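PDB 5X9J: isomerase prhC from Penicillium brasilianum, which acts as an isomerase in the biosynthesis of paraherquonin, a fungal meroterpenoid with a highly congested hexacyclic architecture. Local coordinates for residues Ala34-Ser39 against Leu50-Glu55; Leu58-Cys63 against Thr68-Asn73; Thr76-Glu81 against Asp170-Asn175. All coordinates share one frame; numbering follows the deposited sequence.

In the fold
The contacts differ in depth and chemistry. Contact 1 is buried, apart from an exposed lysine, and is van der Waals packing without hydrogen bonds across it: Leu52, where helix 46-51 passes into strand 53-54, packs on helix 26-43. Contact 2 lies at the surface and is the one tied by direct hydrogen bonds, pairing strand 57-61 with the loop that returns to helix 73-86, helped by waters. Contact 3, partly buried, sets helix 73-86 against helix 167-173 through aromatic rings and a cysteine sulfur. Arg53 and Asn73 join contact 1 to contact 2, the Asn73 amide probably bonding to Thr54 O. Leu71 of contact 2 packs on Trp172 of contact 3, so the last helix covers that loop.

Contact 1 of 3, residues Ala34-Ser39 against Leu50-Glu55; sequences AHKFCS and LALRTE
Leu52, where the chain passes from helix 46-51 to strand 53-54, faces the flank of helix 26-43 and spreads its two methyls over Lys36 and Phe37. CB leaves the backbone pointing at the helix, and CG, anti to the backbone N (chi1 -168°), is where the methyls part. CD1 turns to Lys36, meeting CE at 3.9 Å and lying 4.1 Å from NZ. The lysine, CG anti to its N (chi1 178°) and extended through every later torsion, crosses the leucine at a slant with its methylenes before the ammonium group reaches the exposed surface. CD2 goes deeper and presses on the helix backbone itself, 3.7 Å from Phe37 CA and 3.9 Å from Phe37 N, with Phe37 CB at 4.1 Å. It reaches the phenyl ring at its edge, near the ring plane.

The arrangement joins the first two helices to a curved mixed sheet, consistent with an NTF2-like (SnoaL-like) cone fold: Phe37 also packs on Phe111 of strand 108-119, and the backbone of Leu52 is hydrogen-bonded to Val141. A backbone bond of 3.1 Å from Arg53 N to Leu50 O forms the turn that leads out of helix 46-51. The extended side chain of Arg53 brings NH2 to 4.5 Å from Phe37 CE2 at the margin of the apolar patch, while its NH1 makes a weak hydrogen bond to Thr59 OG1.

Contact 2 of 3, residues Leu58-Cys63 against Thr68-Asn73; sequences LTYQCC and TRPLNN
Tyr60 and Pro70 meet obliquely, the proline reaching over one face of the phenol ring with its CB. Pro70 CB lies 3.6 Å from Tyr60 CE2 and 3.9 Å from the ring centroid, a CH-pi interaction 26° off the ring normal but displaced toward the rim. The tyrosine is carried there by a chi1 of -57°, which sets CG anti to the carbonyl carbon. Leu58 adds to this apolar side, its CB 4.2 Å from Pro70 CB, and Tyr60 also stacks with Trp145. With an alanine in place of Tyr60, Pro70 would probably lose the aromatic face its CB rests on, and Trp145 its stacking partner.

Thr59 and Leu71 carry their side chains to the other side of the pairing, where both touch Thr76. Their backbones form a reciprocal hydrogen-bonded pair: Thr59 N to Leu71 O is 2.9 Å, nearly straight at 165° and in the carbonyl plane, and Leu71 N to Thr59 O is also 2.9 Å. One step on, where Gln61 and Arg69 would pair next, waters bridge the backbones instead. One accepts from Gln61 N at 2.7 Å and donates to Arg69 O; another donates to both Gln61 O and Thr68 O, lying in plane at the edge of the Tyr60 ring. Thr68 CG2 comes 3.4 Å from Gln61 O.

Asn72 serves as N-cap of helix 73-86, while Glu75 accepts from Asn72 N in the manner of a capping box. The pairing amounts to a single antiparallel beta bridge, where a loop doubles back along strand 57-61 before entering its helix.

Contact 3 of 3, residues Thr76-Glu81 against Asp170-Asn175; sequences TREYFE and DSWCAN
Tyr79 has CG anti to the backbone N (chi1 174°), Trp172 CG anti to the carbonyl carbon (chi1 -66°); from these positions the side chains run past each other in opposite directions, the phenol edge turned to the indole face. This is an offset edge-to-face pair, with 5.7 Å from the Tyr79 centroid to that of the Trp172 five-membered ring and planes 83° apart. Tyr79 CD1 lies 3.5 Å from Trp172 CB, and Tyr79 CA sits over the five-membered ring, 4.2 Å from its centroid, as a CH-pi donor. Along the same edge Cys173 SG approaches Tyr79 CE1 at 3.9 Å, a sulfur-aromatic contact. At the indole's far end, Glu78 CB touches Trp172 CZ2 at 3.6 Å. The Glu78 carboxylate stands almost perpendicular to the indole, OE2 in the ring plane 3.9 Å from CZ2 and OE1 weakly hydrogen-bonded to Gln74 NE2.

Helix 73-86 is packed against the closing helix 167-173, and Lys153 of helix 150-162 adjoins both Tyr79 and Cys173. With no hydrogen bond across it, the contact rests on dispersion and ring electrostatics: C-H groups meet the electron-rich indole face, while the glutamate oxygen lies by its rim, where the ring hydrogens probably make a negative charge tolerable.

Contact 1 of 3, residues Ala34-Ser39 against Leu50-Glu55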
ATOM      1  N   ALA B  34      14.906   0.899  -8.284  1.00 26.72           N
ATOM      2  CA  ALA B  34      14.186   0.929  -7.013  1.00 26.69           C
ATOM      3  C   ALA B  34      15.147   1.073  -5.835  1.00 26.10           C
ATOM      4  O   ALA B  34      14.922   1.883  -4.922  1.00 24.06           O
ATOM      5  CB  ALA B  34      13.336  -0.341  -6.873  1.00 22.22           C
ATOM      6  N   HIS B  35      16.227   0.288  -5.832  1.00 28.85           N
ATOM      7  CA  HIS B  35      17.225   0.430  -4.768  1.00 27.90           C
ATOM      8  C   HIS B  35      17.857   1.814  -4.782  1.00 27.13           C
ATOM      9  O   HIS B  35      18.076   2.418  -3.725  1.00 28.11           O
ATOM     10  CB  HIS B  35      18.297  -0.645  -4.912  1.00 28.65           C
ATOM     11  CG  HIS B  35      17.831  -2.010  -4.520  1.00 29.30           C
ATOM     12  ND1 HIS B  35      17.516  -2.343  -3.218  1.00 29.51           N
ATOM     13  CD2 HIS B  35      17.636  -3.132  -5.255  1.00 27.26           C
ATOM     14  CE1 HIS B  35      17.149  -3.612  -3.168  1.00 29.87           C
ATOM     15  NE2 HIS B  35      17.208  -4.110  -4.392  1.00 28.06           N
ATOM     16  N   LYS B  36      18.137   2.340  -5.976  1.00 28.46           N
ATOM     17  CA  LYS B  36      18.731   3.667  -6.090  1.00 26.81           C
ATOM     18  C   LYS B  36      17.790   4.736  -5.556  1.00 28.45           C
ATOM     19  O   LYS B  36      18.205   5.636  -4.812  1.00 26.86           O
ATOM     20  CB  LYS B  36      19.091   3.944  -7.552  1.00 29.82           C
ATOM     21  CG  LYS B  36      19.678   5.329  -7.796  1.00 30.62           C
ATOM     22  CD  LYS B  36      20.164   5.446  -9.237  1.00 33.29           C
ATOM     23  CE  LYS B  36      20.918   6.758  -9.470  1.00 37.19           C
ATOM     24  NZ  LYS B  36      21.224   6.926 -10.918  1.00 39.84           N
ATOM     25  N   PHE B  37      16.515   4.664  -5.956  1.00 27.58           N
ATOM     26  CA  PHE B  37      15.482   5.527  -5.390  1.00 25.83           C
ATOM     27  C   PHE B  37      15.544   5.549  -3.864  1.00 26.38           C
ATOM     28  O   PHE B  37      15.583   6.618  -3.246  1.00 27.57           O
ATOM     29  CB  PHE B  37      14.110   5.038  -5.879  1.00 25.88           C
ATOM     30  CG  PHE B  37      12.944   5.766  -5.273  1.00 30.58           C
ATOM     31  CD1 PHE B  37      12.287   5.251  -4.158  1.00 28.74           C
ATOM     32  CD2 PHE B  37      12.485   6.947  -5.834  1.00 30.87           C
ATOM     33  CE1 PHE B  37      11.200   5.915  -3.599  1.00 30.89           C
ATOM     34  CE2 PHE B  37      11.389   7.621  -5.283  1.00 34.17           C
ATOM     35  CZ  PHE B  37      10.754   7.103  -4.158  1.00 30.25           C
ATOM     36  N   CYS B  38      15.593   4.370  -3.240  1.00 26.12           N
ATOM     37  CA  CYS B  38      15.610   4.300  -1.777  1.00 28.90           C
ATOM     38  C   CYS B  38      16.908   4.860  -1.190  1.00 30.26           C
ATOM     39  O   CYS B  38      16.876   5.618  -0.216  1.00 30.00           O
ATOM     40  CB  CYS B  38      15.391   2.856  -1.332  1.00 28.37           C
ATOM     41  SG  CYS B  38      13.686   2.270  -1.697  1.00 35.00           S
ATOM     42  N   SER B  39      18.056   4.495  -1.765  1.00 29.66           N
ATOM     43  CA  SER B  39      19.337   4.983  -1.250  1.00 29.98           C
ATOM     44  C   SER B  39      19.447   6.491  -1.369  1.00 29.41           C
ATOM     45  O   SER B  39      19.962   7.159  -0.461  1.00 30.19           O
ATOM     46  CB  SER B  39      20.498   4.331  -2.002  1.00 30.62           C
ATOM     47  OG  SER B  39      20.447   2.927  -1.885  1.00 39.82           O
ATOM     48  N   LEU B  50      15.964  15.022  -6.989  1.00 38.47           N
ATOM     49  CA  LEU B  50      15.377  15.634  -8.171  1.00 40.63           C
ATOM     50  C   LEU B  50      16.052  15.167  -9.452  1.00 41.46           C
ATOM     51  O   LEU B  50      15.388  15.037 -10.489  1.00 40.77           O
ATOM     52  CB  LEU B  50      15.442  17.150  -8.034  1.00 44.89           C
ATOM     53  CG  LEU B  50      14.540  17.559  -6.870  1.00 49.47           C
ATOM     54  CD1 LEU B  50      14.836  18.962  -6.399  1.00 47.77           C
ATOM     55  CD2 LEU B  50      13.082  17.432  -7.280  1.00 52.78           C
ATOM     56  N   ALA B  51      17.355  14.885  -9.400  1.00 35.06           N
ATOM     57  CA  ALA B  51      18.052  14.420 -10.588  1.00 37.13           C
ATOM     58  C   ALA B  51      17.599  13.031 -11.021  1.00 35.80           C
ATOM     59  O   ALA B  51      17.812  12.651 -12.177  1.00 37.93           O
ATOM     60  CB  ALA B  51      19.560  14.421 -10.342  1.00 40.80           C
ATOM     61  N   LEU B  52      16.997  12.254 -10.123  1.00 35.66           N
ATOM     62  CA  LEU B  52      16.480  10.946 -10.504  1.00 33.94           C
ATOM     63  C   LEU B  52      15.116  11.023 -11.192  1.00 32.96           C
ATOM     64  O   LEU B  52      14.678  10.037 -11.795  1.00 32.14           O
ATOM     65  CB  LEU B  52      16.404  10.049  -9.264  1.00 32.65           C
ATOM     66  CG  LEU B  52      16.149   8.561  -9.509  1.00 33.14           C
ATOM     67  CD1 LEU B  52      17.291   7.953 -10.319  1.00 38.92           C
ATOM     68  CD2 LEU B  52      15.948   7.830  -8.185  1.00 34.84           C
ATOM     69  N   ARG B  53      14.442  12.163 -11.132  1.00 33.38           N
ATOM     70  CA  ARG B  53      13.092  12.301 -11.653  1.00 37.08           C
ATOM     71  C   ARG B  53      13.087  13.045 -12.980  1.00 36.59           C
ATOM     72  O   ARG B  53      13.894  13.947 -13.205  1.00 38.75           O
ATOM     73  CB  ARG B  53      12.212  13.053 -10.658  1.00 30.93           C
ATOM     74  CG  ARG B  53      12.181  12.396  -9.318  1.00 37.21           C
ATOM     75  CD  ARG B  53      11.411  13.221  -8.332  1.00 39.03           C
ATOM     76  NE  ARG B  53      11.510  12.616  -7.013  1.00 44.50           N
ATOM     77  CZ  ARG B  53      10.545  12.649  -6.105  1.00 47.54           C
ATOM     78  NH1 ARG B  53       9.380  13.248  -6.393  1.00 39.64           N
ATOM     79  NH2 ARG B  53      10.744  12.062  -4.925  1.00 43.31           N
ATOM     80  N   THR B  54      12.157  12.667 -13.852  1.00 37.05           N
ATOM     81  CA  THR B  54      11.854  13.517 -14.994  1.00 35.69           C
ATOM     82  C   THR B  54      11.308  14.851 -14.506  1.00 35.82           C
ATOM     83  O   THR B  54      10.849  14.985 -13.366  1.00 33.04           O
ATOM     84  CB  THR B  54      10.835  12.849 -15.907  1.00 36.83           C
ATOM     85  OG1 THR B  54       9.594  12.711 -15.200  1.00 37.49           O
ATOM     86  CG2 THR B  54      11.324  11.480 -16.321  1.00 34.92           C
ATOM     87  N   GLU B  55      11.353  15.855 -15.390  1.00 36.60           N
ATOM     88  CA  GLU B  55      10.837  17.173 -15.029  1.00 40.35           C
ATOM     89  C   GLU B  55       9.345  17.137 -14.716  1.00 37.31           C
ATOM     90  O   GLU B  55       8.866  17.921 -13.891  1.00 37.31           O
ATOM     91  CB  GLU B  55      11.105  18.183 -16.150  1.00 47.29           C
ATOM     92  CG  GLU B  55      12.530  18.739 -16.164  1.00 55.82           C
ATOM     93  CD  GLU B  55      12.623  20.105 -16.839  1.00 66.66           C
ATOM     94  OE1 GLU B  55      11.559  20.706 -17.132  1.00 63.80           O
ATOM     95  OE2 GLU B  55      13.763  20.575 -17.073  1.00 68.38           O
TER

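Contact 2 of 3, residues Leu58-Cys63 against Thr68-Asn73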
ATOM      1  N   LEU B  58       5.369  13.129 -11.125  1.00 29.39           N
ATOM      2  CA  LEU B  58       4.384  13.389 -10.087  1.00 31.18           C
ATOM      3  C   LEU B  58       4.452  12.301  -9.025  1.00 29.68           C
ATOM      4  O   LEU B  58       4.644  11.128  -9.347  1.00 28.71           O
ATOM      5  CB  LEU B  58       2.968  13.452 -10.678  1.00 32.51           C
ATOM      6  CG  LEU B  58       2.695  14.634 -11.613  1.00 33.96           C
ATOM      7  CD1 LEU B  58       1.324  14.497 -12.263  1.00 37.35           C
ATOM      8  CD2 LEU B  58       2.798  15.938 -10.833  1.00 34.57           C
ATOM      9  N   THR B  59       4.274  12.698  -7.764  1.00 27.99           N
ATOM     10  CA  THR B  59       4.195  11.785  -6.629  1.00 31.58           C
ATOM     11  C   THR B  59       2.754  11.732  -6.130  1.00 28.34           C
ATOM     12  O   THR B  59       2.173  12.770  -5.801  1.00 30.12           O
ATOM     13  CB  THR B  59       5.122  12.230  -5.492  1.00 34.43           C
ATOM     14  OG1 THR B  59       6.467  12.299  -5.966  1.00 32.74           O
ATOM     15  CG2 THR B  59       5.053  11.236  -4.321  1.00 32.18           C
ATOM     16  N   TYR B  60       2.192  10.533  -6.062  1.00 27.83           N
ATOM     17  CA  TYR B  60       0.842  10.321  -5.544  1.00 30.99           C
ATOM     18  C   TYR B  60       0.915   9.594  -4.208  1.00 29.84           C
ATOM     19  O   TYR B  60       1.329   8.433  -4.159  1.00 30.48           O
ATOM     20  CB  TYR B  60      -0.003   9.491  -6.509  1.00 29.06           C
ATOM     21  CG  TYR B  60      -0.142  10.045  -7.903  1.00 36.20           C
ATOM     22  CD1 TYR B  60       0.862   9.861  -8.839  1.00 32.20           C
ATOM     23  CD2 TYR B  60      -1.298  10.719  -8.295  1.00 35.56           C
ATOM     24  CE1 TYR B  60       0.737  10.351 -10.127  1.00 39.24           C
ATOM     25  CE2 TYR B  60      -1.439  11.210  -9.590  1.00 37.34           C
ATOM     26  CZ  TYR B  60      -0.409  11.024 -10.497  1.00 43.12           C
ATOM     27  OH  TYR B  60      -0.512  11.502 -11.785  1.00 51.53           O
ATOM     28  N   GLN B  61       0.487  10.251  -3.142  1.00 27.44           N
ATOM     29  CA  GLN B  61       0.241   9.551  -1.890  1.00 31.13           C
ATOM     30  C   GLN B  61      -1.150   8.931  -1.970  1.00 29.58           C
ATOM     31  O   GLN B  61      -2.104   9.597  -2.378  1.00 29.92           O
ATOM     32  CB  GLN B  61       0.345  10.513  -0.703  1.00 30.49           C
ATOM     33  CG  GLN B  61       1.651  11.304  -0.670  1.00 40.76           C
ATOM     34  CD  GLN B  61       2.849  10.432  -0.348  1.00 47.67           C
ATOM     35  OE1 GLN B  61       3.889  10.500  -1.013  1.00 51.73           O
ATOM     36  NE2 GLN B  61       2.711   9.602   0.680  1.00 50.47           N
ATOM     37  N   CYS B  62      -1.267   7.659  -1.597  1.00 26.21           N
ATOM     38  CA  CYS B  62      -2.466   6.887  -1.906  1.00 27.45           C
ATOM     39  C   CYS B  62      -3.278   6.484  -0.675  1.00 31.48           C
ATOM     40  O   CYS B  62      -4.102   5.572  -0.763  1.00 34.57           O
ATOM     41  CB  CYS B  62      -2.085   5.646  -2.709  1.00 30.18           C
ATOM     42  SG  CYS B  62      -1.410   6.044  -4.344  1.00 33.84           S
ATOM     43  N   CYS B  63      -3.070   7.126   0.471  1.00 27.41           N
ATOM     44  CA  CYS B  63      -3.949   6.892   1.607  1.00 25.62           C
ATOM     45  C   CYS B  63      -4.971   8.012   1.663  1.00 30.29           C
ATOM     46  O   CYS B  63      -4.596   9.169   1.912  1.00 31.04           O
ATOM     47  CB  CYS B  63      -3.161   6.817   2.914  1.00 28.90           C
ATOM     48  SG  CYS B  63      -2.054   5.379   2.969  1.00 36.32           S
ATOM     49  N   THR B  68      -4.321  13.356  -1.244  1.00 29.65           N
ATOM     50  CA  THR B  68      -3.995  12.517  -2.385  1.00 34.67           C
ATOM     51  C   THR B  68      -3.733  13.348  -3.632  1.00 35.02           C
ATOM     52  O   THR B  68      -3.588  12.792  -4.721  1.00 36.22           O
ATOM     53  CB  THR B  68      -5.116  11.501  -2.639  1.00 36.91           C
ATOM     54  OG1 THR B  68      -6.350  12.197  -2.836  1.00 35.42           O
ATOM     55  CG2 THR B  68      -5.263  10.549  -1.442  1.00 33.23           C
ATOM     56  N   ARG B  69      -3.648  14.659  -3.492  1.00 33.06           N
ATOM     57  CA  ARG B  69      -3.286  15.503  -4.623  1.00 40.12           C
ATOM     58  C   ARG B  69      -1.845  15.222  -5.032  1.00 36.02           C
ATOM     59  O   ARG B  69      -0.951  15.242  -4.181  1.00 35.92           O
ATOM     60  CB  ARG B  69      -3.448  16.983  -4.273  1.00 39.88           C
ATOM     61  CG  ARG B  69      -3.081  17.920  -5.425  1.00 46.03           C
ATOM     62  CD  ARG B  69      -3.295  19.400  -5.080  1.00 53.04           C
ATOM     63  NE  ARG B  69      -2.302  19.891  -4.126  1.00 60.71           N
ATOM     64  CZ  ARG B  69      -1.087  20.323  -4.463  1.00 57.02           C
ATOM     65  NH1 ARG B  69      -0.705  20.332  -5.737  1.00 55.94           N
ATOM     66  NH2 ARG B  69      -0.253  20.750  -3.522  1.00 59.47           N
ATOM     67  N   PRO B  70      -1.580  14.961  -6.310  1.00 34.21           N
ATOM     68  CA  PRO B  70      -0.204  14.684  -6.735  1.00 36.92           C
ATOM     69  C   PRO B  70       0.693  15.899  -6.559  1.00 36.87           C
ATOM     70  O   PRO B  70       0.267  17.040  -6.745  1.00 43.35           O
ATOM     71  CB  PRO B  70      -0.358  14.317  -8.215  1.00 37.58           C
ATOM     72  CG  PRO B  70      -1.633  15.004  -8.635  1.00 39.44           C
ATOM     73  CD  PRO B  70      -2.531  14.938  -7.436  1.00 36.68           C
ATOM     74  N   LEU B  71       1.945  15.646  -6.195  1.00 34.44           N
ATOM     75  CA  LEU B  71       2.929  16.703  -6.007  1.00 36.18           C
ATOM     76  C   LEU B  71       3.951  16.668  -7.133  1.00 33.62           C
ATOM     77  O   LEU B  71       4.434  15.600  -7.508  1.00 27.86           O
ATOM     78  CB  LEU B  71       3.646  16.568  -4.665  1.00 36.87           C
ATOM     79  CG  LEU B  71       2.813  16.628  -3.380  1.00 39.98           C
ATOM     80  CD1 LEU B  71       3.756  16.701  -2.191  1.00 38.36           C
ATOM     81  CD2 LEU B  71       1.873  17.817  -3.398  1.00 40.78           C
ATOM     82  N   ASN B  72       4.294  17.842  -7.661  1.00 37.47           N
ATOM     83  CA  ASN B  72       5.338  17.921  -8.670  1.00 35.57           C
ATOM     84  C   ASN B  72       6.705  18.019  -7.990  1.00 37.36           C
ATOM     85  O   ASN B  72       6.821  17.984  -6.759  1.00 34.29           O
ATOM     86  CB  ASN B  72       5.074  19.088  -9.634  1.00 35.83           C
ATOM     87  CG  ASN B  72       5.048  20.445  -8.946  1.00 39.03           C
ATOM     88  OD1 ASN B  72       5.770  20.688  -7.988  1.00 38.10           O
ATOM     89  ND2 ASN B  72       4.197  21.341  -9.446  1.00 38.58           N
ATOM     90  N   ASN B  73       7.757  18.162  -8.802  1.00 36.15           N
ATOM     91  CA  ASN B  73       9.113  18.133  -8.262  1.00 36.85           C
ATOM     92  C   ASN B  73       9.361  19.279  -7.289  1.00 39.02           C
ATOM     93  O   ASN B  73      10.003  19.087  -6.248  1.00 40.09           O
ATOM     94  CB  ASN B  73      10.131  18.156  -9.397  1.00 34.25           C
ATOM     95  CG  ASN B  73      10.160  16.849 -10.160  1.00 36.30           C
ATOM     96  OD1 ASN B  73       9.700  15.822  -9.660  1.00 35.13           O
ATOM     97  ND2 ASN B  73      10.707  16.874 -11.368  1.00 38.33           N
TER
HETATM   98  O   HOH W   1       7.606  14.497  -8.046  1.00 44.22           O
HETATM   99  O   HOH W   2      -2.900  10.078  -4.937  1.00 34.11           O
HETATM  100  O   HOH W   3      -0.137  12.916  -3.008  1.00 44.15           O

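Contact 3 of 3, residues Thr76-Glu81 against Asp170-Asn175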
ATOM      1  N   THR B  76       7.488  18.491  -4.069  1.00 36.71           N
ATOM      2  CA  THR B  76       8.218  17.441  -3.365  1.00 41.21           C
ATOM      3  C   THR B  76       9.407  18.008  -2.590  1.00 40.25           C
ATOM      4  O   THR B  76       9.647  17.625  -1.437  1.00 38.02           O
ATOM      5  CB  THR B  76       8.687  16.377  -4.360  1.00 36.03           C
ATOM      6  OG1 THR B  76       7.551  15.644  -4.829  1.00 41.69           O
ATOM      7  CG2 THR B  76       9.669  15.417  -3.699  1.00 42.50           C
ATOM      8  N   ARG B  77      10.164  18.918  -3.203  1.00 39.45           N
ATOM      9  CA  ARG B  77      11.292  19.517  -2.500  1.00 42.05           C
ATOM     10  C   ARG B  77      10.823  20.269  -1.262  1.00 41.19           C
ATOM     11  O   ARG B  77      11.401  20.122  -0.179  1.00 43.03           O
ATOM     12  CB  ARG B  77      12.072  20.447  -3.428  1.00 48.80           C
ATOM     13  CG  ARG B  77      13.237  21.167  -2.731  1.00 53.45           C
ATOM     14  CD  ARG B  77      14.195  21.786  -3.741  1.00 58.33           C
ATOM     15  NE  ARG B  77      13.466  22.325  -4.885  1.00 65.81           N
ATOM     16  CZ  ARG B  77      14.007  22.561  -6.077  1.00 70.99           C
ATOM     17  NH1 ARG B  77      15.296  22.305  -6.282  1.00 65.78           N
ATOM     18  NH2 ARG B  77      13.256  23.043  -7.065  1.00 65.52           N
ATOM     19  N   GLU B  78       9.770  21.080  -1.405  1.00 39.41           N
ATOM     20  CA  GLU B  78       9.245  21.803  -0.250  1.00 42.83           C
ATOM     21  C   GLU B  78       8.771  20.840   0.829  1.00 39.60           C
ATOM     22  O   GLU B  78       9.021  21.060   2.019  1.00 37.59           O
ATOM     23  CB  GLU B  78       8.108  22.735  -0.674  1.00 42.35           C
ATOM     24  CG  GLU B  78       8.543  23.926  -1.525  1.00 50.24           C
ATOM     25  CD  GLU B  78       7.374  24.828  -1.923  1.00 59.77           C
ATOM     26  OE1 GLU B  78       6.988  24.837  -3.116  1.00 58.62           O
ATOM     27  OE2 GLU B  78       6.835  25.526  -1.034  1.00 66.69           O
ATOM     28  N   TYR B  79       8.097  19.756   0.434  1.00 39.10           N
ATOM     29  CA  TYR B  79       7.634  18.794   1.428  1.00 39.84           C
ATOM     30  C   TYR B  79       8.805  18.151   2.160  1.00 40.54           C
ATOM     31  O   TYR B  79       8.766  17.990   3.387  1.00 36.73           O
ATOM     32  CB  TYR B  79       6.757  17.725   0.777  1.00 41.29           C
ATOM     33  CG  TYR B  79       6.373  16.628   1.742  1.00 46.78           C
ATOM     34  CD1 TYR B  79       5.383  16.830   2.691  1.00 45.27           C
ATOM     35  CD2 TYR B  79       7.023  15.398   1.725  1.00 50.81           C
ATOM     36  CE1 TYR B  79       5.031  15.833   3.586  1.00 49.66           C
ATOM     37  CE2 TYR B  79       6.680  14.393   2.615  1.00 56.14           C
ATOM     38  CZ  TYR B  79       5.682  14.617   3.544  1.00 57.71           C
ATOM     39  OH  TYR B  79       5.337  13.625   4.436  1.00 64.04           O
ATOM     40  N   PHE B  80       9.859  17.781   1.425  1.00 39.71           N
ATOM     41  CA  PHE B  80      11.018  17.170   2.069  1.00 40.03           C
ATOM     42  C   PHE B  80      11.712  18.139   3.023  1.00 42.76           C
ATOM     43  O   PHE B  80      12.242  17.719   4.060  1.00 39.02           O
ATOM     44  CB  PHE B  80      11.998  16.652   1.017  1.00 41.42           C
ATOM     45  CG  PHE B  80      11.563  15.360   0.360  1.00 48.62           C
ATOM     46  CD1 PHE B  80      12.433  14.649  -0.450  1.00 54.46           C
ATOM     47  CD2 PHE B  80      10.285  14.857   0.555  1.00 53.09           C
ATOM     48  CE1 PHE B  80      12.035  13.455  -1.061  1.00 57.19           C
ATOM     49  CE2 PHE B  80       9.879  13.661  -0.053  1.00 55.71           C
ATOM     50  CZ  PHE B  80      10.756  12.965  -0.861  1.00 52.57           C
ATOM     51  N   GLU B  81      11.718  19.433   2.703  1.00 38.96           N
ATOM     52  CA  GLU B  81      12.280  20.412   3.625  1.00 41.14           C
ATOM     53  C   GLU B  81      11.512  20.433   4.942  1.00 42.68           C
ATOM     54  O   GLU B  81      12.119  20.475   6.019  1.00 41.70           O
ATOM     55  CB  GLU B  81      12.290  21.800   2.984  1.00 43.67           C
ATOM     56  CG  GLU B  81      13.291  21.943   1.843  1.00 50.67           C
ATOM     57  CD  GLU B  81      14.710  21.567   2.252  1.00 62.28           C
ATOM     58  OE1 GLU B  81      15.259  20.590   1.685  1.00 66.91           O
ATOM     59  OE2 GLU B  81      15.275  22.245   3.145  1.00 63.81           O
ATOM     60  N   ASP B 170       1.525  19.461   8.059  1.00 43.19           N
ATOM     61  CA  ASP B 170       0.072  19.459   7.913  1.00 43.01           C
ATOM     62  C   ASP B 170      -0.369  20.196   6.656  1.00 42.99           C
ATOM     63  O   ASP B 170      -1.329  19.786   5.995  1.00 42.55           O
ATOM     64  CB  ASP B 170      -0.579  20.087   9.140  1.00 43.03           C
ATOM     65  CG  ASP B 170      -1.746  19.279   9.645  1.00 56.11           C
ATOM     66  OD1 ASP B 170      -1.606  18.037   9.717  1.00 63.87           O
ATOM     67  OD2 ASP B 170      -2.801  19.874   9.959  1.00 64.48           O
ATOM     68  N   SER B 171       0.317  21.287   6.308  1.00 41.41           N
ATOM     69  CA  SER B 171      -0.064  22.044   5.123  1.00 44.83           C
ATOM     70  C   SER B 171       0.100  21.225   3.847  1.00 43.29           C
ATOM     71  O   SER B 171      -0.547  21.531   2.841  1.00 42.49           O
ATOM     72  CB  SER B 171       0.744  23.348   5.045  1.00 42.50           C
ATOM     73  OG  SER B 171       2.114  23.089   4.796  1.00 46.00           O
ATOM     74  N   TRP B 172       0.928  20.179   3.870  1.00 42.79           N
ATOM     75  CA  TRP B 172       1.039  19.239   2.758  1.00 39.34           C
ATOM     76  C   TRP B 172       0.188  17.987   2.944  1.00 41.54           C
ATOM     77  O   TRP B 172      -0.365  17.472   1.969  1.00 42.50           O
ATOM     78  CB  TRP B 172       2.504  18.833   2.553  1.00 41.61           C
ATOM     79  CG  TRP B 172       3.355  19.978   2.093  1.00 43.78           C
ATOM     80  CD1 TRP B 172       4.228  20.712   2.846  1.00 43.43           C
ATOM     81  CD2 TRP B 172       3.383  20.544   0.779  1.00 42.03           C
ATOM     82  NE1 TRP B 172       4.807  21.695   2.076  1.00 45.65           N
ATOM     83  CE2 TRP B 172       4.303  21.616   0.804  1.00 44.50           C
ATOM     84  CE3 TRP B 172       2.720  20.250  -0.420  1.00 42.08           C
ATOM     85  CZ2 TRP B 172       4.579  22.391  -0.323  1.00 43.69           C
ATOM     86  CZ3 TRP B 172       2.996  21.021  -1.541  1.00 44.31           C
ATOM     87  CH2 TRP B 172       3.918  22.081  -1.482  1.00 46.03           C
ATOM     88  N   CYS B 173       0.047  17.498   4.177  1.00 41.14           N
ATOM     89  CA  CYS B 173      -0.535  16.187   4.455  1.00 43.22           C
ATOM     90  C   CYS B 173      -2.049  16.203   4.584  1.00 39.92           C
ATOM     91  O   CYS B 173      -2.702  15.230   4.194  1.00 41.15           O
ATOM     92  CB  CYS B 173       0.049  15.613   5.756  1.00 39.71           C
ATOM     93  SG  CYS B 173       1.763  15.200   5.630  1.00 50.66           S
ATOM     94  N   ALA B 174      -2.617  17.262   5.156  1.00 39.67           N
ATOM     95  CA  ALA B 174      -4.024  17.252   5.533  1.00 46.49           C
ATOM     96  C   ALA B 174      -4.934  17.245   4.306  1.00 46.80           C
ATOM     97  O   ALA B 174      -4.557  17.663   3.207  1.00 46.82           O
ATOM     98  CB  ALA B 174      -4.356  18.460   6.410  1.00 47.30           C
ATOM     99  N   ASN B 175      -6.155  16.761   4.512  1.00 48.80           N
ATOM    100  CA  ASN B 175      -7.183  16.757   3.472  1.00 51.88           C
ATOM    101  C   ASN B 175      -7.631  18.162   3.084  1.00 54.90           C
ATOM    102  O   ASN B 175      -8.300  18.840   3.859  1.00 57.74           O
ATOM    103  CB  ASN B 175      -8.385  15.940   3.937  1.00 54.45           C
ATOM    104  CG  ASN B 175      -8.143  14.461   3.821  1.00 51.81           C
ATOM    105  OD1 ASN B 175      -7.555  14.007   2.844  1.00 48.86           O
ATOM    106  ND2 ASN B 175      -8.590  13.697   4.813  1.00 53.25           N
TER